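Local coordinates for protein TP_0956 (Treponema pallidum subsp. pallidum, PDB 3U64) that probably serves as the TPR-like lipoprotein T-component of a TRAP transporter, associating with partner proteins in the uptake of a ligand, at residues A[132-140]-A[177-185]. Sequence-based numbering, arbitrary orientation.
Sequences VFSGDEQRL and DTVHAAVMM. With SO4 (sulfate ion), chain C.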
loop_
_atom_site.group_PDB
_atom_site.type_symbol
_atom_site.label_atom_id
_atom_site.label_comp_id
_atom_site.label_asym_id
_atom_site.label_seq_id
_atom_site.Cartn_x
_atom_site.Cartn_y
_atom_site.Cartn_z
ATOM N N VAL A 132 -17.015 32.474 9.909
ATOM C CA VAL A 132 -16.802 31.581 11.036
ATOM C C VAL A 132 -15.411 31.800 11.635
ATOM O O VAL A 132 -15.208 31.598 12.819
ATOM C CB VAL A 132 -17.037 30.085 10.644
ATOM C CG1 VAL A 132 -15.800 29.486 9.978
ATOM C CG2 VAL A 132 -17.434 29.272 11.853
ATOM N N PHE A 133 -14.456 32.231 10.821
ATOM C CA PHE A 133 -13.108 32.485 11.335
ATOM C C PHE A 133 -12.793 33.979 11.498
ATOM O O PHE A 133 -11.628 34.354 11.612
ATOM C CB PHE A 133 -12.058 31.839 10.428
ATOM C CG PHE A 133 -12.053 30.331 10.477
ATOM C CD1 PHE A 133 -11.805 29.659 11.671
ATOM C CD2 PHE A 133 -12.268 29.586 9.332
ATOM C CE1 PHE A 133 -11.792 28.276 11.718
ATOM C CE2 PHE A 133 -12.239 28.191 9.373
ATOM C CZ PHE A 133 -12.008 27.542 10.564
ATOM N N SER A 134 -13.833 34.816 11.508
ATOM C CA SER A 134 -13.667 36.266 11.578
ATOM C C SER A 134 -13.034 36.758 12.890
ATOM O O SER A 134 -12.466 37.849 12.943
ATOM C CB SER A 134 -15.021 36.952 11.377
ATOM O OG SER A 134 -15.922 36.556 12.397
ATOM N N GLY A 135 -13.138 35.959 13.947
ATOM C CA GLY A 135 -12.752 36.402 15.277
ATOM C C GLY A 135 -13.785 37.331 15.906
ATOM O O GLY A 135 -13.626 37.783 17.045
ATOM N N ASP A 136 -14.843 37.624 15.151
ATOM C CA ASP A 136 -15.950 38.458 15.612
ATOM C C ASP A 136 -17.058 37.551 16.129
ATOM O O ASP A 136 -17.675 36.823 15.350
ATOM C CB ASP A 136 -16.472 39.313 14.449
ATOM C CG ASP A 136 -17.652 40.210 14.835
ATOM O OD1 ASP A 136 -18.443 39.853 15.738
ATOM O OD2 ASP A 136 -17.788 41.284 14.209
ATOM N N GLU A 137 -17.327 37.607 17.434
ATOM C CA GLU A 137 -18.225 36.641 18.050
ATOM C C GLU A 137 -19.631 36.713 17.485
ATOM O O GLU A 137 -20.318 35.691 17.371
ATOM C CB GLU A 137 -18.276 36.817 19.560
ATOM C CG GLU A 137 -18.833 35.609 20.256
ATOM C CD GLU A 137 -17.955 34.383 20.052
ATOM O OE1 GLU A 137 -16.848 34.530 19.477
ATOM O OE2 GLU A 137 -18.373 33.275 20.469
ATOM N N GLN A 138 -20.053 37.924 17.144
ATOM C CA GLN A 138 -21.393 38.153 16.619
ATOM C C GLN A 138 -21.554 37.611 15.195
ATOM O O GLN A 138 -22.608 37.084 14.831
ATOM C CB GLN A 138 -21.723 39.643 16.665
ATOM C CG GLN A 138 -22.762 40.068 15.659
ATOM C CD GLN A 138 -23.060 41.544 15.757
ATOM O OE1 GLN A 138 -22.878 42.152 16.816
ATOM N NE2 GLN A 138 -23.512 42.136 14.653
ATOM N N ARG A 139 -20.502 37.733 14.395
ATOM C CA ARG A 139 -20.499 37.139 13.067
ATOM C C ARG A 139 -20.426 35.612 13.174
ATOM O O ARG A 139 -21.100 34.891 12.433
ATOM C CB ARG A 139 -19.352 37.715 12.214
ATOM C CG ARG A 139 -19.525 39.229 11.899
ATOM C CD ARG A 139 -18.289 39.864 11.238
ATOM N NE ARG A 139 -17.921 39.213 9.977
ATOM C CZ ARG A 139 -16.766 39.406 9.345
ATOM N NH1 ARG A 139 -15.850 40.225 9.854
ATOM N NH2 ARG A 139 -16.523 38.773 8.210
ATOM N N LEU A 140 -19.630 35.117 14.114
ATOM C CA LEU A 140 -19.522 33.667 14.323
ATOM C C LEU A 140 -20.889 33.075 14.693
ATOM O O LEU A 140 -21.351 32.095 14.088
ATOM C CB LEU A 140 -18.511 33.382 15.422
ATOM C CG LEU A 140 -18.313 31.937 15.876
ATOM C CD1 LEU A 140 -17.965 31.045 14.696
ATOM C CD2 LEU A 140 -17.207 31.893 16.919
ATOM N N ASP A 177 -8.448 31.632 17.665
ATOM C CA ASP A 177 -9.674 31.898 16.912
ATOM C C ASP A 177 -10.131 30.713 16.074
ATOM O O ASP A 177 -11.330 30.508 15.887
ATOM C CB ASP A 177 -9.522 33.143 16.035
ATOM C CG ASP A 177 -9.647 34.430 16.832
ATOM O OD1 ASP A 177 -10.330 34.413 17.883
ATOM O OD2 ASP A 177 -9.067 35.455 16.411
ATOM N N THR A 178 -9.180 29.938 15.560
ATOM C CA THR A 178 -9.523 28.711 14.850
ATOM C C THR A 178 -10.092 27.707 15.847
ATOM O O THR A 178 -11.164 27.129 15.624
ATOM C CB THR A 178 -8.313 28.113 14.121
ATOM O OG1 THR A 178 -7.953 28.966 13.032
ATOM C CG2 THR A 178 -8.637 26.739 13.562
ATOM N N VAL A 179 -9.379 27.529 16.957
ATOM C CA VAL A 179 -9.803 26.627 18.021
ATOM C C VAL A 179 -11.183 26.999 18.557
ATOM O O VAL A 179 -12.075 26.149 18.649
ATOM C CB VAL A 179 -8.801 26.635 19.188
ATOM C CG1 VAL A 179 -9.361 25.879 20.373
ATOM C CG2 VAL A 179 -7.462 26.053 18.745
ATOM N N HIS A 180 -11.362 28.269 18.902
ATOM C CA HIS A 180 -12.650 28.736 19.387
ATOM C C HIS A 180 -13.789 28.483 18.379
ATOM O O HIS A 180 -14.860 28.020 18.753
ATOM C CB HIS A 180 -12.589 30.217 19.776
ATOM C CG HIS A 180 -13.876 30.728 20.336
ATOM N ND1 HIS A 180 -14.387 30.293 21.540
ATOM C CD2 HIS A 180 -14.786 31.597 19.833
ATOM C CE1 HIS A 180 -15.542 30.889 21.768
ATOM N NE2 HIS A 180 -15.808 31.686 20.747
ATOM N N ALA A 181 -13.552 28.767 17.104
ATOM C CA ALA A 181 -14.551 28.501 16.064
ATOM C C ALA A 181 -14.903 27.018 15.974
ATOM O O ALA A 181 -16.066 26.652 15.776
ATOM C CB ALA A 181 -14.060 29.009 14.708
ATOM N N ALA A 182 -13.898 26.160 16.106
ATOM C CA ALA A 182 -14.122 24.716 16.013
ATOM C C ALA A 182 -15.046 24.227 17.132
ATOM O O ALA A 182 -16.010 23.495 16.893
ATOM C CB ALA A 182 -12.786 23.950 16.051
ATOM N N VAL A 183 -14.750 24.647 18.355
ATOM C CA VAL A 183 -15.555 24.254 19.494
ATOM C C VAL A 183 -16.968 24.799 19.368
ATOM O O VAL A 183 -17.922 24.073 19.636
ATOM C CB VAL A 183 -14.916 24.692 20.823
ATOM C CG1 VAL A 183 -15.835 24.350 21.992
ATOM C CG2 VAL A 183 -13.553 24.013 20.995
ATOM N N MET A 184 -17.105 26.055 18.933
ATOM C CA MET A 184 -18.432 26.636 18.732
ATOM C C MET A 184 -19.235 25.854 17.682
ATOM O O MET A 184 -20.450 25.691 17.815
ATOM C CB MET A 184 -18.355 28.130 18.362
ATOM C CG MET A 184 -17.799 29.041 19.463
ATOM S SD MET A 184 -18.698 28.921 21.038
ATOM C CE MET A 184 -17.510 28.003 22.030
ATOM N N MET A 185 -18.563 25.355 16.648
ATOM C CA MET A 185 -19.220 24.467 15.691
ATOM C C MET A 185 -19.671 23.173 16.368
ATOM O O MET A 185 -20.788 22.706 16.156
ATOM C CB MET A 185 -18.329 24.163 14.484
ATOM C CG MET A 185 -18.038 25.384 13.596
ATOM S SD MET A 185 -17.166 24.937 12.061
ATOM C CE MET A 185 -15.543 25.612 12.366
HETATM S S SO4 C . -13.549 40.465 6.676
HETATM O O1 SO4 C . -14.171 41.683 7.193
HETATM O O2 SO4 C . -14.572 39.636 6.035
HETATM O O3 SO4 C . -12.556 40.841 5.676
HETATM O O4 SO4 C . -12.896 39.742 7.773
#
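Ala181 sits where the turn after helix 128-132 and the start of helix 137-144 close on helix 176-192. Ala181 CB lies 3.4 Å from Val132 O. Phe133 approaches it obliquely, with CE1 3.8 Å from Ala181 CB. The same CE1 reaches Thr178 CA at 3.9 Å and also touches Thr178 CG2. Phe133 CG stands anti to its own carbonyl carbon (chi1 -69°), which carries the ring toward the helix. Val132 CG1 packs over one face of this ring, near its rim. Val132 CG2 lies 4.2 Å from Met185 CE, the two side chains crossing at about a right angle. Leu140 closes the other flank. Leu140 CD2 touches His180 CD2 at 3.8 Å and Met184 CG at 3.9 Å. Val132, Leu140, Ala181 and Met185 are all buried.

The outer side is polar and more exposed. The Glu137 chain bends at chi2 (63°) and brings its carboxylate to the edge of the His180 ring. His180 NE2 donates to Glu137 OE2 at 3.0 Å, nearly straight (175°) and on the syn side. A weak second bond goes to Glu137 OE1. Met184 CG lies over one face of the imidazole, near its rim. The loose spot is the poorly ordered Asp177, which only brushes Gly135, with Asp177 OD2 4.0 Å from Gly135 CA.

The turn holds itself: Ser134 OG accepts from Asp136 N in an ST turn, and Asp136 N-caps the next helix. Arg139, salt-bridged to Glu131, binds a sulfate, probably from the crystallisation liquor. Helix 152-166 also packs on helix 176-192, through Tyr162 and Val158. The contact is thus an interhelical turn, built from an ST turn and an N-cap, packed on helix 176-192 in an all-helical chain of the TPR clan.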